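Local coordinates for protein xylanase 10C (Pseudomonas cellulosa, PDB 1GNY) that hydrolyses internal beta-1,4-xylosidic linkages of xylan through its C-terminal domain, the part here being its N-terminal xylan-binding module, CBM15, at residues G12-I26 with V33-D47. Sequence-based numbering, arbitrary orientation.
Sequences GWRGNASGSTSHSGI and VTFAALGDGVGAVFD. With XYP (beta-D-xylopyranose), chain B.
Residues 14-17 run antiparallel to 42-47 along one edge of a five-stranded sheet, Arg14 pairing with Val45 and Asn16 with Gly43 through two backbone hydrogen bonds each, while Ser18 N reaches Gly41 O at 2.9 Å where the type II turn 39-42 hands over to the strand. Gly41, at positive phi, suits this turn, and a side chain there would strike Gly19 N. Beside Phe46, one residue before Arg14, the flat, wide indole of Trp13 is sandwiched: Val33 CG2 sits over one face, 3.7 Å from the centroid of the five-membered ring, and Phe46 meets the opposite face, its CD1 3.5 Å from Trp13 CZ2, with the six-membered rings inclined at 53°. Replacing Trp13 with alanine would remove the indole and is likely to open a gap between Val33 and Phe46 and leave Asp8 O without its N-H donor. This sheet belongs to the beta-sandwich of the module, and Arg14, Asn16 and Val45 project from its xylan-binding face. Arg14 grips Asp47 in an end-on salt bridge, NH2 to OD1 nearly straight (176°) and NH1 to OD2 at 3.0 Å; Gln127 also accepts from NH2, and Lys83 also pairs with Asp47 OD2. Asn16 turns CG anti to its own N (chi1 -159°), which lifts the amide to the sugar, where ND2 donates to xylose O2 at 2.6 Å. Branched Val45 packs beside it on the same face, its CG1 3.8 Å from Asn16 CB.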
ATOM      1  N   GLY A  12     -12.777   6.086  -1.162  1.00 15.73           N
ATOM      2  CA  GLY A  12     -12.247   5.036  -1.998  1.00 15.05           C
ATOM      3  C   GLY A  12     -11.351   3.991  -1.359  1.00 14.60           C
ATOM      4  O   GLY A  12     -10.914   3.076  -2.057  1.00 15.12           O
ATOM      5  N   TRP A  13     -11.104   4.093  -0.064  1.00 13.50           N
ATOM      6  CA  TRP A  13     -10.294   3.083   0.609  1.00 12.88           C
ATOM      7  C   TRP A  13     -11.140   1.976   1.243  1.00 14.30           C
ATOM      8  O   TRP A  13     -12.303   2.176   1.597  1.00 15.10           O
ATOM      9  CB  TRP A  13      -9.403   3.703   1.668  1.00 13.69           C
ATOM     10  CG  TRP A  13      -8.222   4.520   1.146  1.00 12.30           C
ATOM     11  CD1 TRP A  13      -8.244   5.788   0.626  1.00 12.63           C
ATOM     12  CD2 TRP A  13      -6.852   4.128   1.180  1.00 12.66           C
ATOM     13  NE1 TRP A  13      -6.968   6.203   0.327  1.00 13.64           N
ATOM     14  CE2 TRP A  13      -6.090   5.197   0.655  1.00 13.18           C
ATOM     15  CE3 TRP A  13      -6.177   2.959   1.602  1.00 13.50           C
ATOM     16  CZ2 TRP A  13      -4.715   5.136   0.546  1.00 15.05           C
ATOM     17  CZ3 TRP A  13      -4.831   2.911   1.523  1.00 12.49           C
ATOM     18  CH2 TRP A  13      -4.093   3.990   0.986  1.00 13.78           C
ATOM     19  N   ARG A  14     -10.506   0.823   1.438  1.00 12.41           N
ATOM     20  CA  ARG A  14     -11.113  -0.362   2.078  1.00 13.58           C
ATOM     21  C   ARG A  14     -10.081  -1.086   2.908  1.00 13.04           C
ATOM     22  O   ARG A  14      -8.886  -1.000   2.631  1.00 13.90           O
ATOM     23  CB  ARG A  14     -11.559  -1.406   1.027  1.00 14.32           C
ATOM     24  CG  ARG A  14     -12.425  -0.946  -0.105  1.00 18.81           C
ATOM     25  CD  ARG A  14     -12.733  -2.077  -1.111  1.00 18.14           C
ATOM     26  NE  ARG A  14     -11.612  -2.589  -1.935  1.00 19.29           N
ATOM     27  CZ  ARG A  14     -11.174  -2.007  -3.053  1.00 17.13           C
ATOM     28  NH1 ARG A  14     -11.720  -0.894  -3.505  1.00 17.45           N
ATOM     29  NH2 ARG A  14     -10.196  -2.554  -3.763  1.00 16.71           N
ATOM     30  N   GLY A  15     -10.550  -1.819   3.918  1.00 13.06           N
ATOM     31  CA  GLY A  15      -9.702  -2.796   4.573  1.00 13.13           C
ATOM     32  C   GLY A  15      -9.458  -3.940   3.587  1.00 13.74           C
ATOM     33  O   GLY A  15     -10.184  -4.132   2.593  1.00 14.04           O
ATOM     34  N   ASN A  16      -8.379  -4.677   3.864  1.00 12.85           N
ATOM     35  CA  ASN A  16      -7.952  -5.849   3.039  1.00 13.30           C
ATOM     36  C   ASN A  16      -7.301  -6.957   3.867  1.00 13.91           C
ATOM     37  O   ASN A  16      -6.615  -6.688   4.869  1.00 12.48           O
ATOM     38  CB  ASN A  16      -6.944  -5.424   1.988  1.00 13.60           C
ATOM     39  CG  ASN A  16      -6.851  -6.384   0.828  1.00 13.67           C
ATOM     40  OD1 ASN A  16      -5.787  -7.005   0.568  1.00 15.79           O
ATOM     41  ND2 ASN A  16      -7.904  -6.469   0.087  1.00 10.93           N
ATOM     42  N   ALA A  17      -7.578  -8.196   3.451  1.00 13.40           N
ATOM     43  CA  ALA A  17      -6.931  -9.386   4.032  1.00 14.39           C
ATOM     44  C   ALA A  17      -6.409 -10.251   2.892  1.00 15.33           C
ATOM     45  O   ALA A  17      -7.156 -10.680   2.041  1.00 14.69           O
ATOM     46  CB  ALA A  17      -7.867 -10.171   4.876  1.00 14.65           C
ATOM     47  N   SER A  18      -5.104 -10.473   2.869  1.00 16.02           N
ATOM     48  CA  SER A  18      -4.475 -11.359   1.858  1.00 18.48           C
ATOM     49  C   SER A  18      -3.961 -12.698   2.422  1.00 19.46           C
ATOM     50  O   SER A  18      -3.435 -13.530   1.664  1.00 21.40           O
ATOM     51  CB  SER A  18      -3.300 -10.611   1.192  1.00 17.82           C
ATOM     52  OG  SER A  18      -2.228 -10.421   2.147  1.00 16.11           O
ATOM     53  N   GLY A  19      -4.069 -12.868   3.726  1.00 20.74           N
ATOM     54  CA  GLY A  19      -3.577 -14.029   4.473  1.00 21.67           C
ATOM     55  C   GLY A  19      -4.693 -14.690   5.276  1.00 22.79           C
ATOM     56  O   GLY A  19      -5.856 -14.614   4.891  1.00 23.28           O
ATOM     57  N   SER A  20      -4.325 -15.256   6.414  1.00 23.82           N
ATOM     58  CA  SER A  20      -5.239 -16.059   7.239  1.00 25.03           C
ATOM     59  C   SER A  20      -5.932 -15.320   8.407  1.00 23.70           C
ATOM     60  O   SER A  20      -6.541 -15.961   9.263  1.00 25.00           O
ATOM     61  CB  SER A  20      -4.476 -17.264   7.790  1.00 25.22           C
ATOM     62  OG  SER A  20      -3.432 -16.811   8.643  1.00 29.58           O
ATOM     63  N   THR A  21      -5.809 -14.000   8.442  1.00 20.71           N
ATOM     64  CA  THR A  21      -6.454 -13.178   9.451  1.00 18.96           C
ATOM     65  C   THR A  21      -7.391 -12.178   8.787  1.00 17.17           C
ATOM     66  O   THR A  21      -6.999 -11.442   7.890  1.00 16.46           O
ATOM     67  CB  THR A  21      -5.422 -12.405  10.244  1.00 18.82           C
ATOM     68  OG1 THR A  21      -4.543 -13.314  10.936  1.00 21.71           O
ATOM     69  CG2 THR A  21      -6.060 -11.597  11.317  1.00 18.83           C
ATOM     70  N   SER A  22      -8.617 -12.135   9.280  1.00 16.19           N
ATOM     71  CA  SER A  22      -9.628 -11.204   8.756  1.00 16.80           C
ATOM     72  C   SER A  22      -9.345  -9.771   9.178  1.00 14.85           C
ATOM     73  O   SER A  22      -8.806  -9.508  10.252  1.00 15.21           O
ATOM     74  CB  SER A  22     -10.999 -11.621   9.256  1.00 18.45           C
ATOM     75  OG  SER A  22     -11.298 -12.923   8.764  1.00 20.62           O
ATOM     76  N   HIS A  23      -9.750  -8.826   8.340  1.00 15.21           N
ATOM     77  CA  HIS A  23      -9.537  -7.420   8.650  1.00 14.36           C
ATOM     78  C   HIS A  23     -10.772  -6.772   9.302  1.00 14.47           C
ATOM     79  O   HIS A  23     -11.883  -7.296   9.205  1.00 14.55           O
ATOM     80  CB  HIS A  23      -9.154  -6.638   7.359  1.00 14.18           C
ATOM     81  CG  HIS A  23     -10.250  -6.515   6.338  1.00 13.27           C
ATOM     82  ND1 HIS A  23     -11.228  -5.533   6.391  1.00 14.57           N
ATOM     83  CD2 HIS A  23     -10.526  -7.249   5.233  1.00 15.30           C
ATOM     84  CE1 HIS A  23     -12.042  -5.668   5.364  1.00 15.95           C
ATOM     85  NE2 HIS A  23     -11.646  -6.704   4.641  1.00 16.07           N
ATOM     86  N   SER A  24     -10.575  -5.624   9.922  1.00 13.25           N
ATOM     87  CA  SER A  24     -11.667  -4.829  10.526  1.00 13.09           C
ATOM     88  C   SER A  24     -11.959  -3.496   9.800  1.00 12.73           C
ATOM     89  O   SER A  24     -12.381  -2.533  10.422  1.00 13.93           O
ATOM     90  CB  SER A  24     -11.424  -4.593  12.032  1.00 14.73           C
ATOM     91  OG  SER A  24     -10.254  -3.858  12.349  1.00 14.19           O
ATOM     92  N   GLY A  25     -11.748  -3.450   8.485  1.00 12.22           N
ATOM     93  CA  GLY A  25     -11.998  -2.261   7.684  1.00 11.28           C
ATOM     94  C   GLY A  25     -10.962  -1.182   7.919  1.00 11.74           C
ATOM     95  O   GLY A  25      -9.812  -1.464   8.310  1.00 11.11           O
ATOM     96  N   ILE A  26     -11.348   0.053   7.621  1.00 11.64           N
ATOM     97  CA  ILE A  26     -10.511   1.256   7.825  1.00 11.60           C
ATOM     98  C   ILE A  26     -11.309   2.337   8.534  1.00 12.21           C
ATOM     99  O   ILE A  26     -12.541   2.274   8.614  1.00 13.39           O
ATOM    100  CB  ILE A  26      -9.891   1.804   6.491  1.00 11.76           C
ATOM    101  CG1 ILE A  26     -10.930   2.104   5.404  1.00 15.20           C
ATOM    102  CG2 ILE A  26      -8.921   0.766   5.928  1.00 11.74           C
ATOM    103  CD1 ILE A  26     -11.466   3.439   5.384  1.00 19.26           C
ATOM    104  N   VAL A  33      -5.973   7.805   6.558  1.00 12.04           N
ATOM    105  CA  VAL A  33      -6.572   6.447   6.667  1.00 11.58           C
ATOM    106  C   VAL A  33      -5.829   5.609   7.698  1.00 11.79           C
ATOM    107  O   VAL A  33      -4.609   5.497   7.605  1.00 12.76           O
ATOM    108  CB  VAL A  33      -6.554   5.734   5.290  1.00 11.46           C
ATOM    109  CG1 VAL A  33      -6.959   4.274   5.392  1.00 13.63           C
ATOM    110  CG2 VAL A  33      -7.468   6.476   4.272  1.00 11.14           C
ATOM    111  N   THR A  34      -6.562   4.995   8.623  1.00 12.53           N
ATOM    112  CA  THR A  34      -5.952   4.178   9.707  1.00 12.57           C
ATOM    113  C   THR A  34      -6.607   2.811   9.719  1.00 12.91           C
ATOM    114  O   THR A  34      -7.829   2.684   9.533  1.00 12.60           O
ATOM    115  CB  THR A  34      -6.070   4.848  11.116  1.00 12.51           C
ATOM    116  OG1 THR A  34      -5.533   6.173  11.051  1.00 12.81           O
ATOM    117  CG2 THR A  34      -5.272   4.100  12.205  1.00 15.46           C
ATOM    118  N   PHE A  35      -5.781   1.796   9.936  1.00 12.45           N
ATOM    119  CA  PHE A  35      -6.280   0.440  10.163  1.00 12.54           C
ATOM    120  C   PHE A  35      -5.620  -0.220  11.385  1.00 12.68           C
ATOM    121  O   PHE A  35      -4.474   0.116  11.770  1.00 13.34           O
ATOM    122  CB  PHE A  35      -6.170  -0.445   8.914  1.00 12.18           C
ATOM    123  CG  PHE A  35      -4.769  -0.851   8.523  1.00 11.85           C
ATOM    124  CD1 PHE A  35      -3.998  -0.027   7.679  1.00 12.20           C
ATOM    125  CD2 PHE A  35      -4.245  -2.080   8.898  1.00 13.28           C
ATOM    126  CE1 PHE A  35      -2.741  -0.392   7.302  1.00 13.97           C
ATOM    127  CE2 PHE A  35      -2.971  -2.454   8.506  1.00 14.44           C
ATOM    128  CZ  PHE A  35      -2.222  -1.608   7.684  1.00 13.89           C
ATOM    129  N   ALA A  36      -6.367  -1.159  11.970  1.00 12.80           N
ATOM    130  CA  ALA A  36      -5.889  -2.038  13.037  1.00 13.24           C
ATOM    131  C   ALA A  36      -5.111  -3.208  12.393  1.00 13.29           C
ATOM    132  O   ALA A  36      -5.639  -3.976  11.563  1.00 13.87           O
ATOM    133  CB  ALA A  36      -7.047  -2.572  13.862  1.00 13.50           C
ATOM    134  N   ALA A  37      -3.827  -3.299  12.714  1.00 14.29           N
ATOM    135  CA  ALA A  37      -2.939  -4.327  12.156  1.00 14.07           C
ATOM    136  C   ALA A  37      -3.112  -5.653  12.930  1.00 15.48           C
ATOM    137  O   ALA A  37      -2.287  -6.052  13.768  1.00 15.24           O
ATOM    138  CB  ALA A  37      -1.488  -3.850  12.187  1.00 14.67           C
ATOM    139  N   LEU A  38      -4.222  -6.307  12.645  1.00 14.52           N
ATOM    140  CA  LEU A  38      -4.661  -7.500  13.413  1.00 14.85           C
ATOM    141  C   LEU A  38      -3.848  -8.765  13.212  1.00 15.15           C
ATOM    142  O   LEU A  38      -3.772  -9.601  14.127  1.00 16.68           O
ATOM    143  CB  LEU A  38      -6.131  -7.815  13.133  1.00 15.75           C
ATOM    144  CG  LEU A  38      -7.104  -6.702  13.542  1.00 16.10           C
ATOM    145  CD1 LEU A  38      -8.488  -6.974  12.950  1.00 17.70           C
ATOM    146  CD2 LEU A  38      -7.133  -6.446  15.040  1.00 18.89           C
ATOM    147  N   GLY A  39      -3.279  -8.927  12.045  1.00 14.82           N
ATOM    148  CA  GLY A  39      -2.463 -10.107  11.721  1.00 15.82           C
ATOM    149  C   GLY A  39      -1.736 -10.012  10.402  1.00 15.76           C
ATOM    150  O   GLY A  39      -1.850  -9.033   9.673  1.00 15.32           O
ATOM    151  N   ASP A  40      -0.941 -11.039  10.085  1.00 16.08           N
ATOM    152  CA  ASP A  40      -0.222 -11.107   8.809  1.00 16.12           C
ATOM    153  C   ASP A  40      -1.221 -11.006   7.639  1.00 15.59           C
ATOM    154  O   ASP A  40      -2.278 -11.652   7.654  1.00 15.69           O
ATOM    155  CB  ASP A  40       0.582 -12.424   8.720  1.00 16.85           C
ATOM    156  CG  ASP A  40       1.361 -12.547   7.445  1.00 18.53           C
ATOM    157  OD1 ASP A  40       2.500 -12.015   7.344  1.00 18.50           O
ATOM    158  OD2 ASP A  40       0.897 -13.176   6.460  1.00 22.41           O
ATOM    159  N   GLY A  41      -0.909 -10.137   6.688  1.00 14.11           N
ATOM    160  CA  GLY A  41      -1.747  -9.907   5.517  1.00 13.53           C
ATOM    161  C   GLY A  41      -2.899  -8.934   5.679  1.00 13.58           C
ATOM    162  O   GLY A  41      -3.615  -8.736   4.722  1.00 12.37           O
ATOM    163  N   VAL A  42      -3.040  -8.309   6.846  1.00 12.59           N
ATOM    164  CA  VAL A  42      -4.108  -7.322   7.074  1.00 12.91           C
ATOM    165  C   VAL A  42      -3.542  -5.980   6.599  1.00 11.84           C
ATOM    166  O   VAL A  42      -2.416  -5.615   6.951  1.00 11.88           O
ATOM    167  CB  VAL A  42      -4.600  -7.289   8.547  1.00 13.13           C
ATOM    168  CG1 VAL A  42      -5.600  -6.162   8.789  1.00 14.04           C
ATOM    169  CG2 VAL A  42      -5.208  -8.661   8.910  1.00 14.39           C
ATOM    170  N   GLY A  43      -4.330  -5.253   5.823  1.00 11.43           N
ATOM    171  CA  GLY A  43      -3.913  -3.972   5.287  1.00 10.59           C
ATOM    172  C   GLY A  43      -5.043  -3.045   4.897  1.00 11.48           C
ATOM    173  O   GLY A  43      -6.194  -3.227   5.289  1.00 11.40           O
ATOM    174  N   ALA A  44      -4.669  -2.064   4.063  1.00 11.44           N
ATOM    175  CA  ALA A  44      -5.578  -1.042   3.523  1.00 11.94           C
ATOM    176  C   ALA A  44      -5.258  -0.833   2.058  1.00 11.57           C
ATOM    177  O   ALA A  44      -4.091  -0.770   1.714  1.00 12.20           O
ATOM    178  CB  ALA A  44      -5.418   0.218   4.259  1.00 12.74           C
ATOM    179  N   VAL A  45      -6.303  -0.741   1.238  1.00 11.35           N
ATOM    180  CA  VAL A  45      -6.178  -0.645  -0.219  1.00 11.29           C
ATOM    181  C   VAL A  45      -7.135   0.356  -0.867  1.00 12.16           C
ATOM    182  O   VAL A  45      -8.141   0.734  -0.253  1.00 12.46           O
ATOM    183  CB  VAL A  45      -6.429  -2.032  -0.909  1.00 11.03           C
ATOM    184  CG1 VAL A  45      -5.363  -3.097  -0.513  1.00 11.65           C
ATOM    185  CG2 VAL A  45      -7.812  -2.536  -0.680  1.00 10.09           C
ATOM    186  N   PHE A  46      -6.803   0.728  -2.106  1.00 12.01           N
ATOM    187  CA  PHE A  46      -7.637   1.564  -2.960  1.00 11.82           C
ATOM    188  C   PHE A  46      -7.406   1.067  -4.382  1.00 13.21           C
ATOM    189  O   PHE A  46      -6.478   0.290  -4.654  1.00 13.53           O
ATOM    190  CB  PHE A  46      -7.276   3.053  -2.830  1.00 12.75           C
ATOM    191  CG  PHE A  46      -5.865   3.363  -3.252  1.00 12.77           C
ATOM    192  CD1 PHE A  46      -4.820   3.217  -2.349  1.00 15.11           C
ATOM    193  CD2 PHE A  46      -5.575   3.730  -4.572  1.00 14.22           C
ATOM    194  CE1 PHE A  46      -3.506   3.447  -2.745  1.00 14.41           C
ATOM    195  CE2 PHE A  46      -4.257   3.961  -4.960  1.00 14.19           C
ATOM    196  CZ  PHE A  46      -3.234   3.801  -4.058  1.00 14.59           C
ATOM    197  N   ASP A  47      -8.213   1.567  -5.305  1.00 15.09           N
ATOM    198  CA  ASP A  47      -8.065   1.172  -6.697  1.00 15.72           C
ATOM    199  C   ASP A  47      -7.584   2.301  -7.593  1.00 15.64           C
ATOM    200  O   ASP A  47      -8.017   3.447  -7.465  1.00 16.66           O
ATOM    201  CB  ASP A  47      -9.391   0.708  -7.288  1.00 15.67           C
ATOM    202  CG  ASP A  47      -9.951  -0.471  -6.597  1.00 17.14           C
ATOM    203  OD1 ASP A  47      -9.181  -1.367  -6.157  1.00 16.37           O
ATOM    204  OD2 ASP A  47     -11.179  -0.600  -6.478  1.00 20.01           O
TER
HETATM  205  C1  XYP B   2      -8.706 -10.582  -1.857  1.00 18.73           C
HETATM  206  C2  XYP B   2      -7.674  -9.533  -1.472  1.00 15.52           C
HETATM  207  C3  XYP B   2      -6.353  -9.780  -2.195  1.00 15.12           C
HETATM  208  C4  XYP B   2      -5.940 -11.251  -2.081  1.00 16.53           C
HETATM  209  C5  XYP B   2      -7.117 -12.120  -2.478  1.00 17.25           C
HETATM  210  O2  XYP B   2      -8.138  -8.236  -1.831  1.00 15.43           O
HETATM  211  O3  XYP B   2      -5.334  -8.949  -1.660  1.00 13.94           O
HETATM  212  O4  XYP B   2      -4.868 -11.468  -2.970  1.00 14.99           O
HETATM  213  O5  XYP B   2      -8.254 -11.854  -1.685  1.00 17.09           O
HETATM  214  O   HOH W   1     -10.649   3.129  -4.741  1.00 20.04           O
HETATM  215  O   HOH W   2      -4.707 -11.663   6.354  1.00 15.98           O
HETATM  216  O   HOH W   3      -2.808 -13.986   9.304  1.00 26.04           O
HETATM  217  O   HOH W   4      -9.190  -1.494  11.120  1.00 12.75           O
HETATM  218  O   HOH W   5      -7.997  -4.320  10.098  1.00 13.65           O
HETATM  219  O   HOH W   6      -7.903  -3.315   7.593  1.00 12.31           O